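Local coordinates for beta-ketoacyl-[acyl-carrier-protein] synthase III (Pseudomonas aeruginosa, PDB 2X3E) that probably catalyses the condensation that starts fatty acid synthesis, joining the acetyl group of acetyl-CoA to malonyl-ACP with loss of carbon dioxide, at residues 113-118 with 285-290; 118-123 with 178-183. The protein carries 1 engineered substitution. All coordinates share one frame; numbering follows the deposited sequence.

Overall arrangement
Helix 114-127 ties the two contacts together: interaction 1 uses its first turn and interaction 2 the next, with G118 common to both. Their centres lie 11 Å apart, and 178-183 falls within the loop that interaction 1 closes. They also touch directly, since Y117 OH sits 2.7 Å from G183 O, a probable hydrogen bond, and V116 CG1 packs 4.0 Å from L182 CD2. Interaction 1 lies nearer the predicted catalytic residues: the I286 side chain is about 5 Å from that of H250 and about 8 Å from that of A112, an engineered residue at the active-site position. Interaction 2 runs outward toward the second subunit.

Interaction 1: 113-118 with 285-290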
ATOM      1  N   THR A 113      -6.162 -10.684   0.328  1.00 14.14           N
ATOM      2  CA  THR A 113      -5.057 -11.051  -0.570  1.00 14.06           C
ATOM      3  C   THR A 113      -3.771 -10.257  -0.289  1.00 13.82           C
ATOM      4  O   THR A 113      -2.803 -10.346  -1.044  1.00 13.64           O
ATOM      5  CB  THR A 113      -5.460 -10.844  -2.055  1.00 14.01           C
ATOM      6  OG1 THR A 113      -6.830 -11.223  -2.245  1.00 15.00           O
ATOM      7  CG2 THR A 113      -4.563 -11.663  -2.986  1.00 14.39           C
ATOM      8  N   GLY A 114      -3.761  -9.490   0.798  1.00 13.91           N
ATOM      9  CA  GLY A 114      -2.642  -8.614   1.131  1.00 13.41           C
ATOM     10  C   GLY A 114      -1.292  -9.296   1.275  1.00 13.26           C
ATOM     11  O   GLY A 114      -0.281  -8.744   0.862  1.00 13.07           O
ATOM     12  N   PHE A 115      -1.261 -10.484   1.862  1.00 13.19           N
ATOM     13  CA  PHE A 115       0.013 -11.182   2.062  1.00 13.45           C
ATOM     14  C   PHE A 115       0.612 -11.675   0.731  1.00 13.74           C
ATOM     15  O   PHE A 115       1.834 -11.577   0.517  1.00 13.27           O
ATOM     16  CB  PHE A 115      -0.140 -12.329   3.055  1.00 13.67           C
ATOM     17  CG  PHE A 115       1.171 -12.908   3.510  1.00 13.58           C
ATOM     18  CD1 PHE A 115       1.961 -12.224   4.419  1.00 13.37           C
ATOM     19  CD2 PHE A 115       1.617 -14.132   3.019  1.00 14.28           C
ATOM     20  CE1 PHE A 115       3.177 -12.746   4.835  1.00 13.84           C
ATOM     21  CE2 PHE A 115       2.826 -14.661   3.431  1.00 14.11           C
ATOM     22  CZ  PHE A 115       3.607 -13.969   4.345  1.00 13.17           C
ATOM     23  N   VAL A 116      -0.246 -12.165  -0.170  1.00 13.92           N
ATOM     24  CA  VAL A 116       0.206 -12.594  -1.501  1.00 13.71           C
ATOM     25  C   VAL A 116       0.714 -11.411  -2.344  1.00 13.64           C
ATOM     26  O   VAL A 116       1.802 -11.489  -2.936  1.00 13.50           O
ATOM     27  CB  VAL A 116      -0.884 -13.385  -2.257  1.00 14.17           C
ATOM     28  CG1 VAL A 116      -0.381 -13.832  -3.626  1.00 13.63           C
ATOM     29  CG2 VAL A 116      -1.311 -14.613  -1.447  1.00 13.66           C
ATOM     30  N   TYR A 117      -0.067 -10.330  -2.391  1.00 13.34           N
ATOM     31  CA  TYR A 117       0.349  -9.086  -3.055  1.00 13.31           C
ATOM     32  C   TYR A 117       1.597  -8.522  -2.403  1.00 13.13           C
ATOM     33  O   TYR A 117       2.482  -8.013  -3.086  1.00 13.02           O
ATOM     34  CB  TYR A 117      -0.763  -8.025  -3.011  1.00 13.37           C
ATOM     35  CG  TYR A 117      -1.667  -8.023  -4.227  1.00 14.34           C
ATOM     36  CD1 TYR A 117      -2.761  -8.883  -4.323  1.00 14.87           C
ATOM     37  CD2 TYR A 117      -1.427  -7.153  -5.281  1.00 14.72           C
ATOM     38  CE1 TYR A 117      -3.581  -8.870  -5.449  1.00 15.46           C
ATOM     39  CE2 TYR A 117      -2.233  -7.136  -6.400  1.00 15.67           C
ATOM     40  CZ  TYR A 117      -3.308  -7.990  -6.483  1.00 14.85           C
ATOM     41  OH  TYR A 117      -4.105  -7.938  -7.605  1.00 16.31           O
ATOM     42  N   GLY A 118       1.640  -8.591  -1.075  1.00 13.38           N
ATOM     43  CA  GLY A 118       2.816  -8.191  -0.305  1.00 13.46           C
ATOM     44  C   GLY A 118       4.074  -8.927  -0.718  1.00 13.38           C
ATOM     45  O   GLY A 118       5.128  -8.313  -0.859  1.00 13.53           O
ATOM     46  N   SER A 285      -3.733 -14.133   7.757  1.00 13.99           N
ATOM     47  CA  SER A 285      -4.220 -15.521   7.794  1.00 14.14           C
ATOM     48  C   SER A 285      -3.206 -16.539   7.277  1.00 14.08           C
ATOM     49  O   SER A 285      -2.992 -17.583   7.904  1.00 14.52           O
ATOM     50  CB  SER A 285      -5.548 -15.656   7.041  1.00 13.93           C
ATOM     51  OG  SER A 285      -5.387 -15.484   5.643  1.00 14.49           O
ATOM     52  N   ILE A 286      -2.578 -16.228   6.146  1.00 13.96           N
ATOM     53  CA  ILE A 286      -1.586 -17.124   5.549  1.00 13.68           C
ATOM     54  C   ILE A 286      -0.335 -17.283   6.433  1.00 13.88           C
ATOM     55  O   ILE A 286       0.049 -18.404   6.748  1.00 14.10           O
ATOM     56  CB  ILE A 286      -1.199 -16.681   4.124  1.00 13.60           C
ATOM     57  CG1 ILE A 286      -2.408 -16.816   3.194  1.00 13.80           C
ATOM     58  CG2 ILE A 286      -0.023 -17.520   3.602  1.00 13.24           C
ATOM     59  CD1 ILE A 286      -2.152 -16.306   1.777  1.00 12.38           C
ATOM     60  N   PRO A 287       0.286 -16.173   6.874  1.00 13.42           N
ATOM     61  CA  PRO A 287       1.460 -16.415   7.731  1.00 13.89           C
ATOM     62  C   PRO A 287       1.125 -17.000   9.121  1.00 13.90           C
ATOM     63  O   PRO A 287       1.941 -17.726   9.695  1.00 14.32           O
ATOM     64  CB  PRO A 287       2.116 -15.036   7.828  1.00 13.82           C
ATOM     65  CG  PRO A 287       1.002 -14.059   7.554  1.00 13.30           C
ATOM     66  CD  PRO A 287       0.141 -14.748   6.530  1.00 13.52           C
ATOM     67  N   LEU A 288      -0.060 -16.720   9.654  1.00 13.78           N
ATOM     68  CA  LEU A 288      -0.468 -17.382  10.900  1.00 14.03           C
ATOM     69  C   LEU A 288      -0.656 -18.885  10.670  1.00 14.09           C
ATOM     70  O   LEU A 288      -0.263 -19.697  11.516  1.00 14.35           O
ATOM     71  CB  LEU A 288      -1.727 -16.759  11.490  1.00 14.14           C
ATOM     72  CG  LEU A 288      -1.520 -15.416  12.191  1.00 14.74           C
ATOM     73  CD1 LEU A 288      -2.860 -14.761  12.446  1.00 14.45           C
ATOM     74  CD2 LEU A 288      -0.747 -15.595  13.490  1.00 13.86           C
ATOM     75  N   ALA A 289      -1.226 -19.258   9.523  1.00 14.00           N
ATOM     76  CA  ALA A 289      -1.370 -20.674   9.166  1.00 14.09           C
ATOM     77  C   ALA A 289      -0.000 -21.341   8.992  1.00 14.59           C
ATOM     78  O   ALA A 289       0.207 -22.460   9.458  1.00 14.47           O
ATOM     79  CB  ALA A 289      -2.233 -20.845   7.894  1.00 13.95           C
ATOM     80  N   LEU A 290       0.927 -20.648   8.332  1.00 14.48           N
ATOM     81  CA  LEU A 290       2.311 -21.113   8.238  1.00 15.07           C
ATOM     82  C   LEU A 290       2.938 -21.358   9.622  1.00 15.45           C
ATOM     83  O   LEU A 290       3.580 -22.390   9.836  1.00 15.69           O
ATOM     84  CB  LEU A 290       3.172 -20.126   7.428  1.00 14.92           C
ATOM     85  CG  LEU A 290       2.969 -20.118   5.905  1.00 14.58           C
ATOM     86  CD1 LEU A 290       3.765 -18.991   5.248  1.00 14.85           C
ATOM     87  CD2 LEU A 290       3.351 -21.474   5.289  1.00 14.47           C
TER
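P287 lays its pyrrolidine ring over one face of the F115 phenyl, and this is the tight heart of the contact. Its CD stands 3.7 Å from the centroid of the F115 ring and only 11° off the normal, a CH-pi contact over the centre. The rest of the proline spreads toward the far end of the phenyl, with P287 CG 3.7 Å from F115 CE1 and P287 CB 3.9 Å from F115 CZ. F115 reaches across because its CG is anti to the backbone N (chi1 -169°). A proline fits the first turn of helix 285-295, where no helical N-H bond is lost. I286 comes in obliquely beside it, its CG2 3.8 Å from F115 CD2, while its other branch ends with CD1 3.7 Å from V116 CG2. No hydrogen bond joins the segments. Packing slackens toward L290, whose CD1 stays 4.8 Å from F115 CE2; even this side is buried rather than open to water. The short segments run almost perpendicular (89°). They belong to the two central helices packed between the sheets of the thiolase-like fold. S285 OG hydrogen-bonds H250 ND1, so the same turn probably orients that predicted catalytic histidine. Behind the contact, I286 and L290 rest on strands 246-249 and 304-311, L290 also reaches strand 5-14, and T113 bonds T315 at the start of strand 315-322.

Interaction 2: 118-123 with 178-183; sequences GLASVG and LAFDLG
Helix against sheet is the theme here: the buried helix 114-127 of the thiolase-like core rests on strand 177-184, an edge strand of its sheet within this chain. F180 and L182, two residues apart on the strand, both send their side chains toward the helix and meet at A120. The A120 methyl touches both, its CB 3.6 Å from F180 CE1 and 3.6 Å from L182 CD1, the two lying roughly at right angles about it. F180 also presses on the helix backbone, with CE1 3.4 Å from A120 N and CZ 3.5 Å from A120 CA; the ring meets this backbone obliquely. Its CG is anti to the carbonyl carbon (chi1 -77°), which carries the phenyl over to the alanine. So small a residue at 120 lets the ring come right up to the main chain. L119 adds a looser touch from its CB, 4.1 Å from F180 CE1. The axes of the short segments come within 10.0 Å, the usual separation of a helix layer on a sheet, and cross at -124°. The strand's other face carries D181, which forms salt bridges with R232 and R236 of helix 215-237, the next layer of the fold. At the dimer interface, L130 of the second subunit packs on A120 and F180, L104 of that subunit packs on L182, and S121 OG hydrogen-bonds the S121 OG of the second subunit.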
ATOM      1  N   GLY A 118       1.640  -8.591  -1.075  1.00 13.38           N
ATOM      2  CA  GLY A 118       2.816  -8.191  -0.305  1.00 13.46           C
ATOM      3  C   GLY A 118       4.074  -8.927  -0.718  1.00 13.38           C
ATOM      4  O   GLY A 118       5.128  -8.313  -0.859  1.00 13.53           O
ATOM      5  N   LEU A 119       3.972 -10.240  -0.919  1.00 13.78           N
ATOM      6  CA  LEU A 119       5.120 -11.044  -1.370  1.00 13.84           C
ATOM      7  C   LEU A 119       5.577 -10.651  -2.775  1.00 14.27           C
ATOM      8  O   LEU A 119       6.778 -10.584  -3.054  1.00 13.92           O
ATOM      9  CB  LEU A 119       4.781 -12.533  -1.331  1.00 14.19           C
ATOM     10  CG  LEU A 119       4.696 -13.171   0.053  1.00 14.59           C
ATOM     11  CD1 LEU A 119       4.034 -14.542  -0.041  1.00 14.26           C
ATOM     12  CD2 LEU A 119       6.099 -13.278   0.676  1.00 14.02           C
ATOM     13  N   ALA A 120       4.615 -10.385  -3.654  1.00 14.30           N
ATOM     14  CA  ALA A 120       4.913  -9.892  -4.998  1.00 14.66           C
ATOM     15  C   ALA A 120       5.669  -8.564  -4.925  1.00 15.12           C
ATOM     16  O   ALA A 120       6.669  -8.375  -5.612  1.00 15.08           O
ATOM     17  CB  ALA A 120       3.621  -9.715  -5.799  1.00 14.40           C
ATOM     18  N   SER A 121       5.174  -7.650  -4.095  1.00 15.68           N
ATOM     19  CA  SER A 121       5.750  -6.303  -4.005  1.00 16.57           C
ATOM     20  C   SER A 121       7.140  -6.324  -3.377  1.00 16.46           C
ATOM     21  O   SER A 121       8.091  -5.774  -3.951  1.00 17.09           O
ATOM     22  CB  SER A 121       4.823  -5.367  -3.225  1.00 16.62           C
ATOM     23  OG  SER A 121       5.335  -4.040  -3.223  1.00 19.34           O
ATOM     24  N   VAL A 122       7.268  -6.961  -2.216  1.00 16.03           N
ATOM     25  CA  VAL A 122       8.563  -7.032  -1.542  1.00 16.18           C
ATOM     26  C   VAL A 122       9.546  -7.915  -2.311  1.00 15.84           C
ATOM     27  O   VAL A 122      10.710  -7.545  -2.488  1.00 16.09           O
ATOM     28  CB  VAL A 122       8.440  -7.508  -0.089  1.00 16.33           C
ATOM     29  CG1 VAL A 122       9.809  -7.673   0.518  1.00 16.93           C
ATOM     30  CG2 VAL A 122       7.621  -6.517   0.726  1.00 16.88           C
ATOM     31  N   GLY A 123       9.082  -9.074  -2.773  1.00 14.77           N
ATOM     32  CA  GLY A 123       9.895  -9.939  -3.615  1.00 14.85           C
ATOM     33  C   GLY A 123      10.441  -9.223  -4.840  1.00 14.46           C
ATOM     34  O   GLY A 123      11.605  -9.395  -5.189  1.00 14.45           O
ATOM     35  N   LEU A 178       8.684 -18.679  -6.718  1.00 16.85           N
ATOM     36  CA  LEU A 178       8.871 -19.263  -8.058  1.00 17.65           C
ATOM     37  C   LEU A 178       7.979 -18.718  -9.180  1.00 17.93           C
ATOM     38  O   LEU A 178       8.421 -18.588 -10.335  1.00 18.68           O
ATOM     39  CB  LEU A 178       8.680 -20.781  -7.986  1.00 18.46           C
ATOM     40  CG  LEU A 178       9.716 -21.534  -7.152  1.00 18.43           C
ATOM     41  CD1 LEU A 178       9.367 -23.013  -7.113  1.00 19.83           C
ATOM     42  CD2 LEU A 178      11.120 -21.309  -7.711  1.00 19.26           C
ATOM     43  N   ALA A 179       6.721 -18.458  -8.858  1.00 17.34           N
ATOM     44  CA  ALA A 179       5.748 -17.991  -9.836  1.00 17.39           C
ATOM     45  C   ALA A 179       4.611 -17.315  -9.098  1.00 16.95           C
ATOM     46  O   ALA A 179       4.287 -17.716  -7.988  1.00 16.68           O
ATOM     47  CB  ALA A 179       5.220 -19.154 -10.652  1.00 18.21           C
ATOM     48  N   PHE A 180       4.024 -16.285  -9.710  1.00 16.79           N
ATOM     49  CA  PHE A 180       2.881 -15.581  -9.146  1.00 16.55           C
ATOM     50  C   PHE A 180       1.678 -15.624 -10.077  1.00 16.63           C
ATOM     51  O   PHE A 180       1.817 -15.714 -11.303  1.00 17.67           O
ATOM     52  CB  PHE A 180       3.213 -14.106  -8.902  1.00 16.47           C
ATOM     53  CG  PHE A 180       4.039 -13.849  -7.688  1.00 16.44           C
ATOM     54  CD1 PHE A 180       3.438 -13.540  -6.480  1.00 17.95           C
ATOM     55  CD2 PHE A 180       5.419 -13.871  -7.758  1.00 18.75           C
ATOM     56  CE1 PHE A 180       4.208 -13.270  -5.356  1.00 17.82           C
ATOM     57  CE2 PHE A 180       6.190 -13.610  -6.636  1.00 17.95           C
ATOM     58  CZ  PHE A 180       5.582 -13.310  -5.442  1.00 17.42           C
ATOM     59  N   ASP A 181       0.495 -15.578  -9.469  1.00 15.71           N
ATOM     60  CA  ASP A 181      -0.746 -15.229 -10.143  1.00 15.28           C
ATOM     61  C   ASP A 181      -1.352 -14.099  -9.334  1.00 14.51           C
ATOM     62  O   ASP A 181      -1.494 -14.232  -8.125  1.00 14.27           O
ATOM     63  CB  ASP A 181      -1.726 -16.401 -10.164  1.00 15.38           C
ATOM     64  CG  ASP A 181      -3.046 -16.037 -10.819  1.00 15.99           C
ATOM     65  OD1 ASP A 181      -3.053 -15.762 -12.042  1.00 15.76           O
ATOM     66  OD2 ASP A 181      -4.076 -16.015 -10.119  1.00 16.32           O
ATOM     67  N   LEU A 182      -1.689 -12.987  -9.987  1.00 14.17           N
ATOM     68  CA  LEU A 182      -2.252 -11.828  -9.293  1.00 13.58           C
ATOM     69  C   LEU A 182      -3.325 -11.168 -10.150  1.00 14.15           C
ATOM     70  O   LEU A 182      -3.115 -10.939 -11.346  1.00 14.27           O
ATOM     71  CB  LEU A 182      -1.167 -10.795  -8.995  1.00 13.35           C
ATOM     72  CG  LEU A 182       0.021 -11.216  -8.128  1.00 13.44           C
ATOM     73  CD1 LEU A 182       1.200 -10.278  -8.356  1.00 14.52           C
ATOM     74  CD2 LEU A 182      -0.375 -11.252  -6.654  1.00 13.36           C
ATOM     75  N   GLY A 183      -4.463 -10.859  -9.534  1.00 13.89           N
ATOM     76  CA  GLY A 183      -5.561 -10.223 -10.242  1.00 13.79           C
ATOM     77  C   GLY A 183      -6.518  -9.466  -9.349  1.00 13.55           C
ATOM     78  O   GLY A 183      -6.338  -9.372  -8.122  1.00 12.47           O
TER